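Local atomic coordinates of phosphate transporter (Thermotoga maritima MSB8, PDB entry 6L85), a protein that probably imports inorganic phosphate across the cell membrane together with sodium ions, as a bacterial relative of the human SLC20 solute carriers. Residues Gly101-Ser105 with Asn373-Trp378. Numbering follows the deposited sequence.
With NA (sodium ion), chain Q; PO4 (phosphate ion), chain P.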
loop_
_atom_site.group_PDB
_atom_site.type_symbol
_atom_site.label_atom_id
_atom_site.label_comp_id
_atom_site.label_asym_id
_atom_site.label_seq_id
_atom_site.Cartn_x
_atom_site.Cartn_y
_atom_site.Cartn_z
ATOM N N GLY B 101 18.855 -5.428 26.236
ATOM C CA GLY B 101 17.413 -5.268 26.257
ATOM C C GLY B 101 16.924 -3.891 26.650
ATOM O O GLY B 101 15.763 -3.744 27.038
ATOM N N TYR B 102 17.777 -2.856 26.557
ATOM C CA TYR B 102 17.267 -1.560 26.995
ATOM C C TYR B 102 16.773 -0.745 25.808
ATOM O O TYR B 102 17.494 -0.600 24.806
ATOM C CB TYR B 102 18.345 -0.786 27.754
ATOM C CG TYR B 102 18.560 -1.303 29.164
ATOM C CD1 TYR B 102 19.364 -2.408 29.402
ATOM C CD2 TYR B 102 17.938 -0.702 30.255
ATOM C CE1 TYR B 102 19.558 -2.896 30.692
ATOM C CE2 TYR B 102 18.123 -1.184 31.549
ATOM C CZ TYR B 102 18.939 -2.276 31.760
ATOM O OH TYR B 102 19.130 -2.755 33.040
ATOM N N PRO B 103 15.545 -0.232 25.866
ATOM C CA PRO B 103 15.034 0.663 24.814
ATOM C C PRO B 103 15.652 2.052 24.950
ATOM O O PRO B 103 15.488 2.709 25.982
ATOM C CB PRO B 103 13.521 0.692 25.083
ATOM C CG PRO B 103 13.406 0.439 26.578
ATOM C CD PRO B 103 14.590 -0.411 26.976
ATOM N N VAL B 104 16.367 2.491 23.908
ATOM C CA VAL B 104 16.989 3.815 23.848
ATOM C C VAL B 104 16.523 4.535 22.577
ATOM O O VAL B 104 15.975 3.929 21.653
ATOM C CB VAL B 104 18.537 3.750 23.876
ATOM C CG1 VAL B 104 19.031 3.163 25.182
ATOM C CG2 VAL B 104 19.073 2.942 22.690
ATOM N N SER B 105 16.795 5.837 22.520
ATOM C CA SER B 105 16.483 6.641 21.343
ATOM C C SER B 105 17.640 6.601 20.351
ATOM O O SER B 105 18.729 7.120 20.640
ATOM C CB SER B 105 16.183 8.087 21.720
ATOM O OG SER B 105 16.065 8.885 20.548
ATOM N N ASN B 373 18.440 2.535 35.530
ATOM C CA ASN B 373 19.336 2.335 34.393
ATOM C C ASN B 373 18.779 2.974 33.126
ATOM O O ASN B 373 19.517 3.595 32.348
ATOM C CB ASN B 373 19.563 0.841 34.161
ATOM C CG ASN B 373 20.499 0.226 35.179
ATOM O OD1 ASN B 373 20.930 0.896 36.107
ATOM N ND2 ASN B 373 20.817 -1.058 35.009
ATOM N N ILE B 374 17.475 2.822 32.901
ATOM C CA ILE B 374 16.853 3.375 31.705
ATOM C C ILE B 374 16.951 4.894 31.719
ATOM O O ILE B 374 17.343 5.518 30.724
ATOM C CB ILE B 374 15.392 2.896 31.591
ATOM C CG1 ILE B 374 15.348 1.487 30.996
ATOM C CG2 ILE B 374 14.545 3.886 30.776
ATOM C CD1 ILE B 374 13.955 0.935 30.834
ATOM N N VAL B 375 16.606 5.507 32.854
ATOM C CA VAL B 375 16.669 6.964 32.956
ATOM C C VAL B 375 18.104 7.460 32.771
ATOM O O VAL B 375 18.343 8.466 32.086
ATOM C CB VAL B 375 16.063 7.430 34.292
ATOM C CG1 VAL B 375 16.297 8.931 34.502
ATOM C CG2 VAL B 375 14.578 7.104 34.327
ATOM N N ILE B 376 19.080 6.760 33.362
ATOM C CA ILE B 376 20.478 7.159 33.205
ATOM C C ILE B 376 20.866 7.124 31.736
ATOM O O ILE B 376 21.447 8.081 31.208
ATOM C CB ILE B 376 21.418 6.256 34.030
ATOM C CG1 ILE B 376 21.094 6.282 35.529
ATOM C CG2 ILE B 376 22.879 6.650 33.794
ATOM C CD1 ILE B 376 21.499 7.477 36.187
ATOM N N SER B 377 20.598 5.989 31.073
ATOM C CA SER B 377 20.976 5.830 29.675
ATOM C C SER B 377 20.344 6.918 28.824
ATOM O O SER B 377 21.003 7.490 27.946
ATOM C CB SER B 377 20.576 4.436 29.172
ATOM O OG SER B 377 19.169 4.344 28.993
ATOM N N TRP B 378 19.080 7.258 29.098
ATOM C CA TRP B 378 18.441 8.301 28.303
ATOM C C TRP B 378 19.091 9.662 28.534
ATOM O O TRP B 378 19.269 10.438 27.586
ATOM C CB TRP B 378 16.952 8.373 28.606
ATOM C CG TRP B 378 16.216 7.191 28.122
ATOM C CD1 TRP B 378 16.745 6.074 27.546
ATOM C CD2 TRP B 378 14.804 6.986 28.177
ATOM N NE1 TRP B 378 15.747 5.192 27.227
ATOM C CE2 TRP B 378 14.544 5.722 27.607
ATOM C CE3 TRP B 378 13.732 7.745 28.654
ATOM C CZ2 TRP B 378 13.258 5.201 27.496
ATOM C CZ3 TRP B 378 12.451 7.226 28.542
ATOM C CH2 TRP B 378 12.225 5.964 27.974
HETATM NA NA NA Q . 14.171 2.702 21.080
HETATM P P PO4 P . 13.878 6.483 18.482
HETATM O O1 PO4 P . 13.267 6.323 19.873
HETATM O O2 PO4 P . 14.724 7.734 18.365
HETATM O O3 PO4 P . 12.734 6.564 17.476
HETATM O O4 PO4 P . 14.806 5.319 18.174
HETATM O O HOH W 1 12.729 0.973 21.851
#
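Tyr102 sets the edge of its ring against helix 368-400, where CG1 of Ile374 lies close to the ring plane, 3.5 Å from Tyr102 CD2. With CG placed anti to the carbonyl carbon (chi1 -76°), the tyrosine ring runs out along the helix to Asn373, whose CB sits 3.6 Å from Tyr102 CE2 and whose amide plane is turned 44° from the ring. Pro103 adds a looser apolar touch, its CD meeting the end of Ile374 at CD1. Trp378 adds a hydrogen bond: NE1 donates to Pro103 O over 2.8 Å, with the oxygen only 2° out of the indole plane and the N-H also in the carbonyl plane. Ile374 CG2, from the same helix, packs over one face of that indole, offset toward its rim. The loop held here connects helices 76-99 and 106-121; a Schellman motif with Gly101 as C-prime residue ends the first, and Ser105 N-caps the second. Next along the chain from the bonded carbonyl, Val104 O coordinates a sodium ion at 2.3 Å, a site completed by Asn21, Asp22, Thr347 and a water. Ser105 OG donates to the bound phosphate at its O2, 2.8 Å away.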